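Local structure of protein toll (Drosophila melanogaster, 4LXR) at residues L169-I175 with M193-L199; A217-I223 with L241-I247; R655-A659 with S679-L685; T687-D693 with W716-K720. The protein binds the cleaved cytokine spaetzle C-106 outside the cell and activates the Toll pathway, which establishes embryonic dorsal-ventral polarity and induces the antifungal peptide drosomycin. Residues are numbered along the deposited sequence.

Contact 1 of 4, residues L169-I175 with M193-L199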
# COMPACT_ATOMS: atom_id res chain seq x y z
N LEU A 169 -7.35 -7.94 -49.67
CA LEU A 169 -7.56 -7.29 -48.37
C LEU A 169 -7.60 -5.77 -48.49
O LEU A 169 -6.87 -5.05 -47.82
CB LEU A 169 -6.47 -7.74 -47.40
CG LEU A 169 -6.32 -9.26 -47.35
CD1 LEU A 169 -5.29 -9.67 -46.31
CD2 LEU A 169 -7.66 -9.92 -47.08
N GLU A 170 -8.44 -5.27 -49.38
CA GLU A 170 -8.47 -3.85 -49.70
C GLU A 170 -9.03 -3.04 -48.54
O GLU A 170 -8.80 -1.84 -48.44
CB GLU A 170 -9.32 -3.60 -50.96
CG GLU A 170 -10.78 -4.00 -50.77
CD GLU A 170 -11.54 -4.15 -52.09
OE1 GLU A 170 -10.90 -4.42 -53.11
OE2 GLU A 170 -12.78 -3.98 -52.10
N ASN A 171 -9.80 -3.69 -47.67
CA ASN A 171 -10.33 -2.96 -46.53
C ASN A 171 -9.51 -3.06 -45.26
O ASN A 171 -9.86 -2.43 -44.27
CB ASN A 171 -11.81 -3.28 -46.29
CG ASN A 171 -12.72 -2.36 -47.09
OD1 ASN A 171 -12.54 -1.14 -47.08
ND2 ASN A 171 -13.68 -2.94 -47.80
N LEU A 172 -8.42 -3.82 -45.30
CA LEU A 172 -7.61 -4.04 -44.11
C LEU A 172 -7.06 -2.75 -43.47
O LEU A 172 -6.46 -1.90 -44.14
CB LEU A 172 -6.48 -5.05 -44.37
CG LEU A 172 -6.15 -5.89 -43.13
CD1 LEU A 172 -7.38 -6.65 -42.65
CD2 LEU A 172 -4.97 -6.86 -43.37
N GLU A 173 -7.27 -2.63 -42.16
CA GLU A 173 -6.80 -1.49 -41.41
C GLU A 173 -5.82 -1.85 -40.31
O GLU A 173 -4.98 -1.02 -39.92
CB GLU A 173 -7.98 -0.69 -40.84
CG GLU A 173 -8.91 -0.16 -41.94
CD GLU A 173 -9.86 0.94 -41.43
OE1 GLU A 173 -9.41 1.82 -40.66
OE2 GLU A 173 -11.04 0.91 -41.78
N SER A 174 -5.90 -3.10 -39.84
CA SER A 174 -4.99 -3.59 -38.81
C SER A 174 -4.50 -4.99 -39.11
O SER A 174 -5.29 -5.86 -39.46
CB SER A 174 -5.68 -3.61 -37.42
OG SER A 174 -6.46 -2.43 -37.26
N ILE A 175 -3.20 -5.17 -38.93
CA ILE A 175 -2.55 -6.46 -39.07
C ILE A 175 -1.92 -6.76 -37.74
O ILE A 175 -1.18 -5.95 -37.18
CB ILE A 175 -1.41 -6.42 -40.11
CG1 ILE A 175 -1.98 -6.61 -41.51
CG2 ILE A 175 -0.38 -7.52 -39.82
CD1 ILE A 175 -0.99 -6.23 -42.66
N MET A 193 -3.32 -2.80 -49.72
CA MET A 193 -4.06 -2.41 -48.52
C MET A 193 -3.91 -0.91 -48.29
O MET A 193 -3.20 -0.49 -47.36
CB MET A 193 -3.56 -3.20 -47.29
CG MET A 193 -3.61 -4.73 -47.47
SD MET A 193 -2.83 -5.62 -46.12
CE MET A 193 -1.10 -5.23 -46.42
N PRO A 194 -4.57 -0.10 -49.13
CA PRO A 194 -4.37 1.35 -49.14
C PRO A 194 -4.97 2.04 -47.90
O PRO A 194 -4.71 3.22 -47.71
CB PRO A 194 -5.07 1.81 -50.44
CG PRO A 194 -6.14 0.77 -50.68
CD PRO A 194 -5.59 -0.54 -50.12
N LYS A 195 -5.73 1.32 -47.08
CA LYS A 195 -6.26 1.87 -45.83
C LYS A 195 -5.51 1.36 -44.60
O LYS A 195 -5.89 1.68 -43.48
CB LYS A 195 -7.76 1.55 -45.65
CG LYS A 195 -8.66 2.04 -46.80
CD LYS A 195 -10.03 1.35 -46.79
CE LYS A 195 -10.80 1.68 -45.53
NZ LYS A 195 -12.24 1.33 -45.61
N LEU A 196 -4.44 0.59 -44.79
CA LEU A 196 -3.75 -0.01 -43.63
C LEU A 196 -3.22 1.03 -42.63
O LEU A 196 -2.45 1.91 -43.00
CB LEU A 196 -2.62 -0.92 -44.09
CG LEU A 196 -1.95 -1.72 -42.96
CD1 LEU A 196 -2.92 -2.69 -42.26
CD2 LEU A 196 -0.76 -2.47 -43.53
N LYS A 197 -3.64 0.94 -41.36
CA LYS A 197 -3.20 1.91 -40.35
C LYS A 197 -2.29 1.31 -39.28
O LYS A 197 -1.33 1.95 -38.86
CB LYS A 197 -4.40 2.60 -39.68
CG LYS A 197 -5.29 3.36 -40.67
CD LYS A 197 -6.56 3.88 -39.98
CE LYS A 197 -7.39 4.71 -40.95
NZ LYS A 197 -7.92 3.91 -42.13
N GLN A 198 -2.56 0.07 -38.88
CA GLN A 198 -1.79 -0.54 -37.79
C GLN A 198 -1.05 -1.79 -38.26
O GLN A 198 -1.66 -2.75 -38.77
CB GLN A 198 -2.69 -0.86 -36.58
CG GLN A 198 -1.93 -1.36 -35.35
CD GLN A 198 -0.90 -0.34 -34.85
OE1 GLN A 198 -1.19 0.86 -34.76
NE2 GLN A 198 0.33 -0.80 -34.57
N LEU A 199 0.26 -1.78 -38.08
CA LEU A 199 1.11 -2.86 -38.50
C LEU A 199 1.84 -3.43 -37.29
O LEU A 199 2.85 -2.88 -36.86
CB LEU A 199 2.12 -2.35 -39.55
CG LEU A 199 3.03 -3.40 -40.20
CD1 LEU A 199 2.21 -4.58 -40.70
CD2 LEU A 199 3.84 -2.79 -41.36
O HOH W 1 -11.73 -0.68 -43.81
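M193 is the apolar centre of this contact. Its side chain runs along one hydrophobic row of the other segment: CG lies 4.2 Å from L169 CB, SD 3.7 Å from L172 CD2, and CE 3.9 Å from I175 CD1. I175 carries the row on, with CD1 3.9 Å from L196 CD2 and CG2 4.0 Å from L199 CD1. F166 packs on M193, and F190 on L196 and L199.

Each segment enters through a type I turn, L169-L172 and M193-L196, so like parts of the two coils meet. Beyond the turns the backbones pair as parallel strands, S174 with Q198 and I175 with L199. E173 O accepts from both K197 N (2.8 Å) and Q198 N (2.9 Å), and I175 N donates to Q198 O at 2.9 Å.

Charge gathers at the edge. E173 OE1 forms a salt bridge with K197 NZ at 3.0 Å, and K195 NZ donates to N171 OD1 at 2.9 Å. Water 1 accepts from K195 NZ (2.7 Å) and sits 2.7 Å from E173 OE2. Q198, on the opposite face of the strands from I175, hydrogen-bonds Q62 and H109 of the spaetzle chain, and its NE2 also bonds N200. Two successive leucine-rich repeats are stacked here, and their parallel strands form part of the ligand-binding surface.

Contact 2 of 4, residues A217-I223 with L241-I247; sequences ATSVLGI and LTNVTDI. With NAG (2-acetamido-2-deoxy-beta-D-glucopyranose), chain J.
A217-V220 and L241-V244 are matching type I turns, each leading into a short parallel strand; G222 pairs with D246 (CA-CA 4.8 Å) and I223 with I247 (5.2 Å). L221 O accepts from T245 N (2.8 Å) and D246 N (3.0 Å), and I223 N donates to D246 O at 3.0 Å. Water 2 joins the turns, donating to V220 O (2.8 Å) and accepting from N243 N (2.8 Å).

Inside, L241 (m, t) reaches across: CD2 is 3.7 Å from A217 CB and 3.9 Å from V220 CB. I223 (t, t) sets CG2 3.9 Å from I247 CG1 and 4.1 Å from V244 CG2. N243 (m) points toward the other turn, and its ND2, bonded covalently to NAG C1, donates to T218 O at 2.7 Å; T242 OG1 hydrogen-bonds NAG O6 (2.9 Å). H109 of the spaetzle chain packs on L221.

These are successive leucine-rich repeats, the second N-glycosylated. Strand 222-224 lies between strands 198-200 and 246-248, with strand 270-273 next.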
# COMPACT_ATOMS: atom_id res chain seq x y z
N ALA A 217 3.78 2.39 -48.04
CA ALA A 217 3.05 2.33 -46.76
C ALA A 217 2.70 3.70 -46.17
O ALA A 217 2.80 3.90 -44.97
CB ALA A 217 3.84 1.50 -45.75
N THR A 218 2.27 4.63 -47.01
CA THR A 218 1.99 6.01 -46.58
C THR A 218 0.75 6.15 -45.71
O THR A 218 0.53 7.18 -45.10
CB THR A 218 1.79 6.95 -47.79
OG1 THR A 218 0.85 6.36 -48.70
CG2 THR A 218 3.11 7.20 -48.51
N SER A 219 -0.09 5.12 -45.70
CA SER A 219 -1.28 5.17 -44.88
C SER A 219 -0.97 4.78 -43.43
O SER A 219 -1.76 5.04 -42.52
CB SER A 219 -2.33 4.23 -45.45
OG SER A 219 -1.90 2.88 -45.34
N VAL A 220 0.19 4.15 -43.22
CA VAL A 220 0.47 3.48 -41.95
C VAL A 220 0.67 4.47 -40.79
O VAL A 220 1.50 5.37 -40.87
CB VAL A 220 1.66 2.49 -42.06
CG1 VAL A 220 2.12 1.98 -40.65
CG2 VAL A 220 1.30 1.31 -42.95
N LEU A 221 -0.09 4.29 -39.72
CA LEU A 221 -0.06 5.20 -38.59
C LEU A 221 0.72 4.59 -37.43
O LEU A 221 1.29 5.31 -36.60
CB LEU A 221 -1.49 5.56 -38.14
CG LEU A 221 -2.35 6.20 -39.24
CD1 LEU A 221 -3.73 6.50 -38.70
CD2 LEU A 221 -1.71 7.46 -39.78
N GLY A 222 0.73 3.27 -37.37
CA GLY A 222 1.41 2.58 -36.29
C GLY A 222 2.24 1.40 -36.75
O GLY A 222 1.76 0.54 -37.51
N ILE A 223 3.50 1.37 -36.33
CA ILE A 223 4.33 0.19 -36.55
C ILE A 223 4.99 -0.28 -35.25
O ILE A 223 5.63 0.51 -34.52
CB ILE A 223 5.38 0.39 -37.65
CG1 ILE A 223 6.20 -0.89 -37.80
CG2 ILE A 223 6.31 1.58 -37.36
CD1 ILE A 223 7.24 -0.80 -38.87
N LEU A 241 7.46 5.70 -44.32
CA LEU A 241 6.37 5.80 -43.36
C LEU A 241 6.14 7.26 -42.98
O LEU A 241 6.28 7.62 -41.82
CB LEU A 241 6.68 4.98 -42.11
CG LEU A 241 6.83 3.47 -42.33
CD1 LEU A 241 7.37 2.75 -41.09
CD2 LEU A 241 5.49 2.87 -42.74
N THR A 242 5.79 8.09 -43.96
CA THR A 242 5.75 9.53 -43.73
C THR A 242 4.61 9.98 -42.82
O THR A 242 4.69 11.05 -42.22
CB THR A 242 5.69 10.32 -45.05
OG1 THR A 242 4.60 9.85 -45.85
CG2 THR A 242 6.99 10.15 -45.82
N ASN A 243 3.56 9.18 -42.72
CA ASN A 243 2.43 9.52 -41.87
C ASN A 243 2.40 8.77 -40.52
O ASN A 243 1.43 8.88 -39.76
CB ASN A 243 1.12 9.30 -42.63
CG ASN A 243 0.92 10.32 -43.74
OD1 ASN A 243 1.23 11.50 -43.57
ND2 ASN A 243 0.42 9.87 -44.89
N VAL A 244 3.44 8.00 -40.23
CA VAL A 244 3.45 7.22 -39.00
C VAL A 244 3.41 8.12 -37.75
O VAL A 244 4.05 9.16 -37.69
CB VAL A 244 4.64 6.22 -38.95
CG1 VAL A 244 5.99 6.94 -38.70
CG2 VAL A 244 4.39 5.16 -37.91
N THR A 245 2.58 7.75 -36.78
CA THR A 245 2.47 8.50 -35.53
C THR A 245 2.96 7.73 -34.30
O THR A 245 3.26 8.33 -33.27
CB THR A 245 1.03 8.94 -35.28
OG1 THR A 245 0.23 7.78 -34.97
CG2 THR A 245 0.45 9.67 -36.52
N ASP A 246 3.00 6.41 -34.38
CA ASP A 246 3.45 5.60 -33.24
C ASP A 246 4.46 4.56 -33.71
O ASP A 246 4.19 3.78 -34.63
CB ASP A 246 2.30 4.88 -32.53
CG ASP A 246 1.34 5.83 -31.80
OD1 ASP A 246 0.86 6.81 -32.42
OD2 ASP A 246 1.06 5.60 -30.59
N ILE A 247 5.62 4.54 -33.05
CA ILE A 247 6.65 3.57 -33.33
C ILE A 247 7.09 2.88 -32.06
O ILE A 247 7.41 3.54 -31.06
CB ILE A 247 7.85 4.24 -34.02
CG1 ILE A 247 7.46 4.71 -35.43
CG2 ILE A 247 8.99 3.27 -34.10
CD1 ILE A 247 8.57 5.50 -36.17
C1 NAG J . 0.45 10.85 -45.94
C2 NAG J . -0.51 12.04 -45.97
C3 NAG J . -0.48 12.71 -47.33
C4 NAG J . 0.94 13.16 -47.64
C5 NAG J . 1.89 11.95 -47.57
C6 NAG J . 3.34 12.33 -47.76
C7 NAG J . -2.45 12.11 -44.50
C8 NAG J . -3.84 11.61 -44.24
N2 NAG J . -1.86 11.64 -45.60
O3 NAG J . -1.37 13.82 -47.34
O4 NAG J . 1.03 13.77 -48.92
O5 NAG J . 1.79 11.31 -46.29
O6 NAG J . 4.08 11.25 -48.29
O7 NAG J . -1.89 12.90 -43.75
O HOH W 2 3.07 6.38 -42.89

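Contact 3 of 4, residues R655-A659 with S679-L685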
# COMPACT_ATOMS: atom_id res chain seq x y z
N ARG A 655 12.45 2.96 69.37
CA ARG A 655 11.68 4.14 69.73
C ARG A 655 11.43 4.97 68.47
O ARG A 655 12.10 4.77 67.46
CB ARG A 655 12.44 4.95 70.78
CG ARG A 655 11.66 6.07 71.44
CD ARG A 655 12.52 6.84 72.46
NE ARG A 655 13.12 5.96 73.47
CZ ARG A 655 12.45 5.38 74.47
NH1 ARG A 655 11.14 5.58 74.60
NH2 ARG A 655 13.09 4.60 75.33
N LEU A 656 10.46 5.87 68.51
CA LEU A 656 10.24 6.81 67.43
C LEU A 656 10.89 8.15 67.78
O LEU A 656 11.07 8.47 68.96
CB LEU A 656 8.74 7.00 67.19
CG LEU A 656 7.97 5.78 66.67
CD1 LEU A 656 6.48 6.09 66.55
CD2 LEU A 656 8.53 5.31 65.32
N PRO A 657 11.26 8.94 66.76
CA PRO A 657 11.80 10.27 67.07
C PRO A 657 10.63 11.22 67.36
O PRO A 657 9.48 10.80 67.21
CB PRO A 657 12.49 10.67 65.76
CG PRO A 657 11.71 9.98 64.70
CD PRO A 657 11.26 8.66 65.31
N SER A 658 10.92 12.45 67.78
CA SER A 658 9.84 13.41 68.03
C SER A 658 9.23 13.92 66.72
O SER A 658 9.85 13.84 65.66
CB SER A 658 10.32 14.57 68.90
OG SER A 658 10.92 15.59 68.13
N ALA A 659 8.00 14.43 66.81
CA ALA A 659 7.26 14.86 65.63
C ALA A 659 7.83 16.11 64.97
O ALA A 659 7.42 16.48 63.88
CB ALA A 659 5.79 15.07 65.99
N SER A 679 6.66 1.78 73.70
CA SER A 679 5.79 2.87 74.13
C SER A 679 5.62 3.91 73.03
O SER A 679 6.50 4.09 72.20
CB SER A 679 6.33 3.53 75.40
OG SER A 679 7.68 3.91 75.24
N ILE A 680 4.47 4.58 73.02
CA ILE A 680 4.21 5.61 72.04
C ILE A 680 3.81 6.91 72.73
O ILE A 680 2.81 6.97 73.44
CB ILE A 680 3.05 5.24 71.10
CG1 ILE A 680 3.31 3.91 70.40
CG2 ILE A 680 2.84 6.35 70.08
CD1 ILE A 680 4.42 3.94 69.36
N ASP A 681 4.59 7.96 72.51
CA ASP A 681 4.21 9.27 73.00
C ASP A 681 3.55 10.04 71.87
O ASP A 681 3.96 9.94 70.72
CB ASP A 681 5.42 10.03 73.52
CG ASP A 681 5.05 11.06 74.57
OD1 ASP A 681 4.52 12.14 74.20
OD2 ASP A 681 5.27 10.79 75.77
N VAL A 682 2.52 10.80 72.21
CA VAL A 682 1.83 11.65 71.24
C VAL A 682 2.78 12.67 70.58
O VAL A 682 2.56 13.09 69.45
CB VAL A 682 0.63 12.37 71.90
CG1 VAL A 682 1.12 13.33 72.99
CG2 VAL A 682 -0.20 13.11 70.85
N ASP A 683 3.85 13.05 71.28
CA ASP A 683 4.81 13.99 70.69
C ASP A 683 5.83 13.30 69.78
O ASP A 683 6.77 13.92 69.29
CB ASP A 683 5.48 14.89 71.75
CG ASP A 683 6.26 14.10 72.79
OD1 ASP A 683 7.05 13.20 72.42
OD2 ASP A 683 6.10 14.40 73.99
N GLN A 684 5.63 12.00 69.58
CA GLN A 684 6.38 11.24 68.59
C GLN A 684 5.55 11.04 67.33
O GLN A 684 6.00 10.41 66.38
CB GLN A 684 6.79 9.87 69.15
CG GLN A 684 7.93 9.91 70.16
CD GLN A 684 8.05 8.60 70.93
OE1 GLN A 684 7.13 7.78 70.94
NE2 GLN A 684 9.18 8.40 71.59
N LEU A 685 4.32 11.56 67.33
CA LEU A 685 3.41 11.32 66.21
C LEU A 685 3.28 12.52 65.29
O LEU A 685 2.78 13.55 65.70
CB LEU A 685 2.02 10.92 66.72
CG LEU A 685 1.97 9.64 67.57
CD1 LEU A 685 0.56 9.43 68.12
CD2 LEU A 685 2.43 8.45 66.75
O HOH W 3 8.65 4.89 70.80
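Q684 does most of the work between these two loops. Its side chain leaves the 3-10 turn 682-684 as m, t and folds back over its own segment, so that OE1 accepts from D681 N at 3.0 Å and NE2 comes to 3.4 Å from R655 CG. The backbone itself sets Q684 CB against L656 CB at 4.0 Å. Q684 NE2 also comes within 3.2 Å of L656 O, but the angle is too poor for a hydrogen bond.

L656 (m, t) points toward the other loop and touches I680 (m, m), CD1 to CD1 at 4.1 Å. R655 stretches out as t, t before bending at chi3, leaving NH1 3.9 Å from S679 OG. D681, at chi1 t, makes an Asx turn by accepting from D683 N on OD1 (3.1 Å).

One direct hydrogen bond joins the loops, A659 N to D683 O at 2.8 Å, while A659 CB sits 3.4 Å from L685 O. Water 3 adds a bridge, accepting from L656 N (3.1 Å) and lying 2.7 Å from S679 O. Two adjacent leucine-rich repeats thus meet away from their strands, and with so few direct bonds the fit rests largely on packing round Q684 and on ordered water.

Contact 4 of 4, residues T687-D693 with W716-K720; sequences TNLTHLD and WRSVK. With NAG (2-acetamido-2-deoxy-beta-D-glucopyranose), chain K.
W716 opens the second segment next to a gap in the model. With chi1 t and chi2 -71°, it turns its ring edge to T690 O, 3.7 Å from CD1. R717 follows at phi/psi -148/131, its CA 4.1 Å from T690 CA. Its chi1 of -34° lies between wells, and from there the side chain runs back along the first segment: CD is 3.1 Å from L689 O, and NH1 makes weak hydrogen bonds to T687 O (3.3 Å) and L689 O (3.2 Å). F709 meets its guanidinium in a cation-pi contact.

S718 begins the parallel pairing with H691. S718 N donates to T690 O at 2.8 Å, S718 O accepts from L692 N at 2.7 Å, and OG (chi1 t) lies 3.6 Å from H691 ND1. V719 pairs with L692, both side chains on the face opposite H691, D693, S718 and K720; CG1 is 4.4 Å from L692 CB. K720 pairs with D693, its N donating to L692 O at 3.0 Å; its side chain (m, t, t, t) brings NZ to water 4 (3.1 Å), which also bonds D693 OD2 (2.9 Å) and H691 NE2 (2.8 Å). D693 OD1 bonds S695. N688 ND2 carries an N-linked NAG.

The strand axes are 4.6 Å apart and 3° from parallel, as in stacked leucine-rich coils. Helix 704-710 packs on L689 and V719; strand 691-693 lies between strand 669-671 and strand 718-720, one of the two edge strands of its sheet in this chain.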
# COMPACT_ATOMS: atom_id res chain seq x y z
N THR A 687 2.14 15.32 62.70
CA THR A 687 0.88 16.06 62.82
C THR A 687 -0.11 15.79 61.68
O THR A 687 -1.32 15.82 61.89
CB THR A 687 1.16 17.58 63.01
OG1 THR A 687 0.60 18.01 64.25
CG2 THR A 687 0.60 18.42 61.85
N ASN A 688 0.39 15.50 60.48
CA ASN A 688 -0.48 15.23 59.34
C ASN A 688 -0.83 13.75 59.19
O ASN A 688 -1.42 13.35 58.18
CB ASN A 688 0.16 15.76 58.05
CG ASN A 688 0.16 17.26 58.00
OD1 ASN A 688 -0.76 17.91 58.51
ND2 ASN A 688 1.19 17.84 57.39
N LEU A 689 -0.48 12.96 60.20
CA LEU A 689 -0.69 11.51 60.21
C LEU A 689 -2.16 11.12 60.06
O LEU A 689 -3.02 11.66 60.76
CB LEU A 689 -0.14 10.90 61.51
CG LEU A 689 0.27 9.42 61.47
CD1 LEU A 689 1.45 9.22 60.50
CD2 LEU A 689 0.62 8.92 62.85
N THR A 690 -2.44 10.18 59.16
CA THR A 690 -3.80 9.66 58.98
C THR A 690 -3.84 8.14 59.07
O THR A 690 -4.90 7.53 59.02
CB THR A 690 -4.40 10.07 57.61
OG1 THR A 690 -3.70 9.39 56.57
CG2 THR A 690 -4.32 11.58 57.39
N HIS A 691 -2.67 7.53 59.21
CA HIS A 691 -2.59 6.08 59.33
C HIS A 691 -1.40 5.70 60.22
O HIS A 691 -0.26 6.18 60.02
CB HIS A 691 -2.48 5.44 57.93
CG HIS A 691 -2.35 3.95 57.95
ND1 HIS A 691 -3.42 3.11 58.13
CD2 HIS A 691 -1.26 3.15 57.80
CE1 HIS A 691 -3.01 1.85 58.09
NE2 HIS A 691 -1.70 1.85 57.89
N LEU A 692 -1.66 4.85 61.21
CA LEU A 692 -0.63 4.41 62.13
C LEU A 692 -0.74 2.91 62.30
O LEU A 692 -1.68 2.41 62.93
CB LEU A 692 -0.80 5.10 63.49
CG LEU A 692 0.21 4.83 64.61
CD1 LEU A 692 1.60 5.35 64.25
CD2 LEU A 692 -0.27 5.45 65.96
N ASP A 693 0.21 2.18 61.73
CA ASP A 693 0.22 0.74 61.87
C ASP A 693 1.32 0.40 62.85
O ASP A 693 2.49 0.40 62.48
CB ASP A 693 0.44 0.05 60.52
CG ASP A 693 0.47 -1.48 60.62
OD1 ASP A 693 0.51 -2.05 61.74
OD2 ASP A 693 0.46 -2.13 59.56
N TRP A 716 -9.99 12.14 60.38
CA TRP A 716 -9.75 10.70 60.36
C TRP A 716 -8.29 10.37 60.64
O TRP A 716 -7.38 11.08 60.22
CB TRP A 716 -10.18 10.10 59.01
CG TRP A 716 -9.83 8.63 58.83
CD1 TRP A 716 -8.59 8.09 58.66
CD2 TRP A 716 -10.76 7.53 58.75
NE1 TRP A 716 -8.68 6.73 58.51
CE2 TRP A 716 -10.00 6.36 58.56
CE3 TRP A 716 -12.15 7.42 58.84
CZ2 TRP A 716 -10.58 5.10 58.45
CZ3 TRP A 716 -12.73 6.16 58.73
CH2 TRP A 716 -11.94 5.02 58.54
N ARG A 717 -8.09 9.30 61.40
CA ARG A 717 -6.80 8.66 61.58
C ARG A 717 -7.09 7.17 61.77
O ARG A 717 -7.95 6.80 62.56
CB ARG A 717 -6.06 9.20 62.80
CG ARG A 717 -6.29 10.67 63.08
CD ARG A 717 -5.00 11.46 63.20
NE ARG A 717 -5.26 12.84 63.62
CZ ARG A 717 -4.33 13.78 63.73
NH1 ARG A 717 -3.07 13.49 63.44
NH2 ARG A 717 -4.65 15.00 64.12
N SER A 718 -6.38 6.34 61.02
CA SER A 718 -6.61 4.90 60.94
C SER A 718 -5.49 4.16 61.71
O SER A 718 -4.34 4.60 61.71
CB SER A 718 -6.58 4.48 59.47
OG SER A 718 -6.79 3.10 59.32
N VAL A 719 -5.83 3.04 62.36
CA VAL A 719 -4.88 2.35 63.24
C VAL A 719 -4.88 0.82 63.15
O VAL A 719 -5.92 0.18 63.03
CB VAL A 719 -5.17 2.66 64.73
CG1 VAL A 719 -3.88 2.66 65.52
CG2 VAL A 719 -5.90 3.97 64.89
N LYS A 720 -3.70 0.22 63.28
CA LYS A 720 -3.63 -1.23 63.49
C LYS A 720 -2.93 -1.54 64.81
O LYS A 720 -1.87 -0.98 65.12
CB LYS A 720 -2.95 -1.93 62.31
CG LYS A 720 -3.73 -1.80 61.00
CD LYS A 720 -3.15 -2.67 59.90
CE LYS A 720 -3.70 -2.26 58.53
NZ LYS A 720 -2.93 -2.85 57.39
C1 NAG K . 0.84 19.19 57.01
C2 NAG K . 2.08 20.07 56.83
C3 NAG K . 1.67 21.49 56.47
C4 NAG K . 0.78 21.48 55.24
C5 NAG K . -0.41 20.53 55.44
C6 NAG K . -1.24 20.35 54.19
C7 NAG K . 4.13 19.49 58.07
C8 NAG K . 4.85 19.59 59.38
N2 NAG K . 2.92 20.06 58.03
O3 NAG K . 2.82 22.29 56.24
O4 NAG K . 0.30 22.79 54.99
O5 NAG K . 0.05 19.22 55.81
O6 NAG K . -0.63 19.44 53.29
O7 NAG K . 4.62 18.92 57.09
O HOH W 4 -0.64 -0.71 57.29

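Overall arrangement
Contacts 1 to 4 follow one another along the extracellular chain, each closing before the next opens. Contacts 1 and 2 are 11 Å apart between centres and share the long leucine-rich sheet: strands 198-200 and 222-224 are neighbours, and just before them K197 O and L221 N, 2.8 Å apart, make a probable hydrogen bond between the two contacts. Both touch the spaetzle chain. Contacts 3 and 4 sit 13 Å apart, centre to centre, in the second, shorter repeat domain, meeting through L685 CD2 and L692 CD1 at 4.1 Å. Between the two groups, centres lie 102 to 114 Å apart across the centre of the chain. The same repeat architecture therefore builds a ligand-binding part and a distant C-terminal part, where no other protein chain touches contacts 3 and 4.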